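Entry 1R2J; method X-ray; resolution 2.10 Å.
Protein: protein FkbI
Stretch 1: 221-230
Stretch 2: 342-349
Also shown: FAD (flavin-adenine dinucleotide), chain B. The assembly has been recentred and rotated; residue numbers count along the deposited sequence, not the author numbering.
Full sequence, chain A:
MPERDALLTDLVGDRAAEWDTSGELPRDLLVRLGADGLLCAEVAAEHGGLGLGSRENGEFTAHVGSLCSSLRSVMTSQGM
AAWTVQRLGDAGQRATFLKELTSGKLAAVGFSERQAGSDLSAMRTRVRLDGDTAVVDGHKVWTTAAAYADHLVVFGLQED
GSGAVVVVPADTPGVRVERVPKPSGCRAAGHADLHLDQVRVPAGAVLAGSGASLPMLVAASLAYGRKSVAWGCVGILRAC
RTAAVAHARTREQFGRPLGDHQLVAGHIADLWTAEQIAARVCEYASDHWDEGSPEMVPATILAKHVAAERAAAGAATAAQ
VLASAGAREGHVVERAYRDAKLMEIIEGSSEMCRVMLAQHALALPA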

# COMPACT_ATOMS: atom_id res chain seq x y z
N SER A 221 -6.19 7.38 -8.17
CA SER A 221 -5.08 7.04 -7.30
C SER A 221 -5.31 5.72 -6.55
O SER A 221 -4.37 4.96 -6.32
N LEU A 222 -6.56 5.46 -6.18
CA LEU A 222 -6.90 4.24 -5.47
C LEU A 222 -6.77 3.00 -6.35
O LEU A 222 -6.59 1.91 -5.83
N ALA A 223 -6.86 3.18 -7.66
CA ALA A 223 -6.72 2.06 -8.59
C ALA A 223 -5.36 1.44 -8.27
O ALA A 223 -5.24 0.22 -8.14
N TYR A 224 -4.34 2.28 -8.14
CA TYR A 224 -3.03 1.78 -7.76
C TYR A 224 -3.20 1.80 -6.26
O TYR A 224 -3.91 2.65 -5.73
N GLY A 225 -2.58 0.88 -5.55
CA GLY A 225 -2.79 0.88 -4.12
C GLY A 225 -3.70 -0.31 -3.90
O GLY A 225 -3.37 -1.22 -3.15
N ARG A 226 -4.85 -0.31 -4.56
CA ARG A 226 -5.75 -1.46 -4.45
C ARG A 226 -5.02 -2.61 -5.14
O ARG A 226 -5.03 -3.73 -4.65
N LYS A 227 -4.37 -2.31 -6.26
CA LYS A 227 -3.63 -3.32 -7.01
C LYS A 227 -2.40 -3.75 -6.21
O LYS A 227 -2.07 -4.93 -6.14
N SER A 228 -1.74 -2.77 -5.61
CA SER A 228 -0.54 -3.01 -4.83
C SER A 228 -0.86 -3.76 -3.54
O SER A 228 -0.16 -4.69 -3.16
N VAL A 229 -1.93 -3.35 -2.86
CA VAL A 229 -2.32 -4.02 -1.63
C VAL A 229 -2.69 -5.46 -1.94
O VAL A 229 -2.37 -6.36 -1.17
N ALA A 230 -3.37 -5.68 -3.07
CA ALA A 230 -3.78 -7.03 -3.46
C ALA A 230 -2.55 -7.93 -3.61
O ALA A 230 -2.52 -9.05 -3.09
N LEU A 342 -5.46 -5.31 9.00
CA LEU A 342 -5.47 -3.93 8.53
C LEU A 342 -5.79 -3.82 7.04
O LEU A 342 -6.48 -2.90 6.61
N MET A 343 -5.31 -4.78 6.25
CA MET A 343 -5.56 -4.78 4.81
C MET A 343 -7.05 -4.92 4.47
O MET A 343 -7.50 -4.46 3.43
N GLU A 344 -7.81 -5.57 5.36
CA GLU A 344 -9.25 -5.73 5.16
C GLU A 344 -9.98 -4.40 5.37
O GLU A 344 -11.12 -4.22 4.92
N ILE A 345 -9.32 -3.48 6.06
CA ILE A 345 -9.88 -2.18 6.39
C ILE A 345 -9.50 -1.05 5.42
O ILE A 345 -10.34 -0.22 5.10
N ILE A 346 -8.25 -1.03 4.95
CA ILE A 346 -7.78 0.04 4.05
C ILE A 346 -8.00 -0.18 2.55
O ILE A 346 -8.35 -1.28 2.12
N GLU A 347 -7.77 0.88 1.77
CA GLU A 347 -7.93 0.86 0.31
C GLU A 347 -9.31 0.34 -0.10
O GLU A 347 -9.44 -0.43 -1.04
N GLY A 348 -10.34 0.80 0.61
CA GLY A 348 -11.68 0.33 0.32
C GLY A 348 -11.91 -0.89 1.20
O GLY A 348 -11.48 -2.00 0.86
N SER A 349 -12.55 -0.67 2.34
CA SER A 349 -12.84 -1.75 3.29
C SER A 349 -13.63 -2.88 2.65
O SER A 349 -14.26 -2.70 1.61

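Stretch 1 is helical and kinked, and it packs against the end of a helix and the loop that follows it in stretch 2. Ser-221, with chi1 t, makes no contact across the pair. Leu-222 leaves its CA sideways, but its end comes nearer. With chi1 m and chi2 t, its CD2 lies 3.3 Å from OE2 of Glu-347. Ala-223 and Tyr-224 point away.

Gly-225 sits where a side chain would point toward stretch 2. An ideal CB there would clash with OE1 of Glu-347, at 2.7 Å. At these backbone angles a CB would also be jammed against the carbonyl O of Tyr-224, which by itself calls for glycine. The carboxylate of Glu-347 uses this space, and its OE2 is 3.5 Å from Gly-225 C. Glu-347 reaches in with chi1 m and chi2 m, and has the largest covered area of the contact.

Arg-226 starts sideways and extends with chi1 m, then chi2 and chi3 t. Its NE donates a hydrogen bond to the backbone O of Glu-347, 3.2 Å away. That O lies at the guanidinium edge, near its plane, so the N-H can point at it. The NH2 of Arg-226 is 4.2 Å from CA of Gly-348. An ideal CB on Gly-348 would be tight against this NH2, at 3.2 Å.

Lys-227 points away, and Ser-228 makes no contact. Val-229, chi1 t, points toward stretch 2 and is buried. Its CG1 meets SD of Met-343 at 3.8 Å; Met-343 also points in, with chi1 and chi2 m. Val-229 CG2 touches CG of Glu-347 at 3.5 Å and CD1 of Ile-346 at 4.3 Å.

FAD lies against stretch 2. CG2 of Ile-346 is 3.5 Å from FAD C8, and CD2 of Leu-342 is 3.5 Å from FAD C7M. Ser-349 OG donates a 2.5 Å hydrogen bond to FAD O2B.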

# COMPACT_ATOMS: atom_id res chain seq x y z
CB SER A 221 -4.84 8.17 -6.29
OG SER A 221 -3.80 7.83 -5.39
CB LEU A 222 -8.33 4.31 -4.91
CG LEU A 222 -8.52 5.07 -3.60
CD1 LEU A 222 -9.98 5.04 -3.19
CD2 LEU A 222 -7.65 4.44 -2.51
CB ALA A 223 -6.75 2.55 -10.03
CB TYR A 224 -1.92 2.75 -8.19
CG TYR A 224 -0.54 2.14 -8.11
CD1 TYR A 224 0.08 1.92 -6.89
CD2 TYR A 224 0.14 1.74 -9.27
CE1 TYR A 224 1.34 1.31 -6.81
CE2 TYR A 224 1.40 1.13 -9.20
CZ TYR A 224 1.98 0.92 -7.97
OH TYR A 224 3.21 0.30 -7.89
CB ARG A 226 -7.09 -1.18 -5.14
CG ARG A 226 -8.06 -0.48 -4.22
CD ARG A 226 -9.37 -0.09 -4.89
NE ARG A 226 -10.14 0.73 -3.97
CZ ARG A 226 -11.11 1.56 -4.32
NH1 ARG A 226 -11.44 1.69 -5.60
NH2 ARG A 226 -11.75 2.26 -3.39
CB LYS A 227 -3.19 -2.77 -8.37
CG LYS A 227 -2.29 -3.72 -9.17
CD LYS A 227 -1.97 -3.16 -10.56
CE LYS A 227 -0.96 -2.03 -10.50
NZ LYS A 227 -0.70 -1.44 -11.85
CB SER A 228 0.15 -1.68 -4.51
OG SER A 228 1.44 -1.91 -3.96
CB VAL A 229 -3.51 -3.32 -0.95
CG1 VAL A 229 -4.12 -4.25 0.12
CG2 VAL A 229 -3.05 -2.02 -0.31
CB ALA A 230 -4.58 -6.98 -4.76
CB LEU A 342 -4.12 -3.26 8.85
CG LEU A 342 -4.12 -2.23 9.99
CD1 LEU A 342 -5.07 -2.64 11.11
CD2 LEU A 342 -2.70 -2.07 10.52
CB MET A 343 -4.77 -5.90 4.13
CG MET A 343 -3.25 -5.75 4.28
SD MET A 343 -2.64 -4.16 3.67
CE MET A 343 -2.62 -3.20 5.20
CB GLU A 344 -9.82 -6.75 6.15
CG GLU A 344 -9.54 -8.20 5.82
CD GLU A 344 -10.16 -9.16 6.82
OE1 GLU A 344 -11.04 -9.96 6.43
OE2 GLU A 344 -9.77 -9.11 8.01
CB ILE A 345 -9.45 -1.78 7.84
CG1 ILE A 345 -10.01 -2.79 8.84
CG2 ILE A 345 -9.91 -0.36 8.16
CD1 ILE A 345 -9.29 -2.81 10.19
CB ILE A 346 -6.27 0.33 4.28
CG1 ILE A 346 -5.39 -0.69 3.54
CG2 ILE A 346 -5.97 0.25 5.75
CD1 ILE A 346 -3.88 -0.37 3.59
CB GLU A 347 -6.83 -0.01 -0.33
CG GLU A 347 -5.41 0.52 -0.11
CD GLU A 347 -5.02 1.59 -1.10
OE1 GLU A 347 -3.95 2.21 -0.91
OE2 GLU A 347 -5.76 1.81 -2.08
CB SER A 349 -13.65 -1.22 4.47
OG SER A 349 -15.00 -1.00 4.06
PA FAD B . -15.08 4.35 8.80
O1A FAD B . -14.66 4.65 7.44
O2A FAD B . -15.19 5.18 10.05
O5B FAD B . -14.94 2.91 9.28
C5B FAD B . -16.19 2.38 9.08
C4B FAD B . -16.42 0.94 9.39
O4B FAD B . -17.81 1.06 8.91
C3B FAD B . -15.69 0.12 8.38
O3B FAD B . -15.63 -1.19 8.84
C2B FAD B . -16.47 0.24 7.16
O2B FAD B . -16.39 -0.78 6.14
C1B FAD B . -17.94 0.43 7.66
N9A FAD B . -18.68 1.28 6.78
C8A FAD B . -18.58 2.67 6.52
N7A FAD B . -19.42 3.13 5.63
C5A FAD B . -20.15 2.02 5.25
C6A FAD B . -21.20 1.83 4.35
N6A FAD B . -21.72 2.83 3.63
N1A FAD B . -21.71 0.55 4.20
C2A FAD B . -21.21 -0.48 4.91
N3A FAD B . -20.16 -0.40 5.84
C4A FAD B . -19.72 0.95 5.91
N1 FAD B . -5.45 6.83 4.33
C2 FAD B . -4.83 7.64 3.39
O2 FAD B . -5.41 8.61 2.86
N3 FAD B . -3.51 7.37 3.03
C4 FAD B . -2.72 6.32 3.56
O4 FAD B . -1.53 6.17 3.16
C4X FAD B . -3.36 5.55 4.50
N5 FAD B . -2.55 4.47 5.08
C5X FAD B . -3.14 3.67 6.08
C6 FAD B . -2.43 2.62 6.71
C7 FAD B . -2.97 1.80 7.76
C7M FAD B . -2.12 0.70 8.38
C8 FAD B . -4.29 2.07 8.19
C8M FAD B . -4.98 1.31 9.31
C9 FAD B . -5.03 3.06 7.59
C9A FAD B . -4.51 3.87 6.52
N10 FAD B . -5.27 4.96 5.85
C10 FAD B . -4.71 5.80 4.88
C1' FAD B . -6.57 4.94 6.35
C2' FAD B . -7.55 3.97 5.47
O2' FAD B . -7.88 4.90 4.40
C3' FAD B . -8.71 3.82 6.28
O3' FAD B . -8.76 2.44 6.74
C4' FAD B . -10.21 4.03 5.97
O4' FAD B . -10.64 5.20 5.32
C5' FAD B . -10.60 4.02 7.37
O5' FAD B . -11.63 4.90 7.70
P FAD B . -11.95 5.02 9.29
O1P FAD B . -12.21 6.14 8.51
O2P FAD B . -12.66 5.81 10.42
O3P FAD B . -13.53 4.66 9.16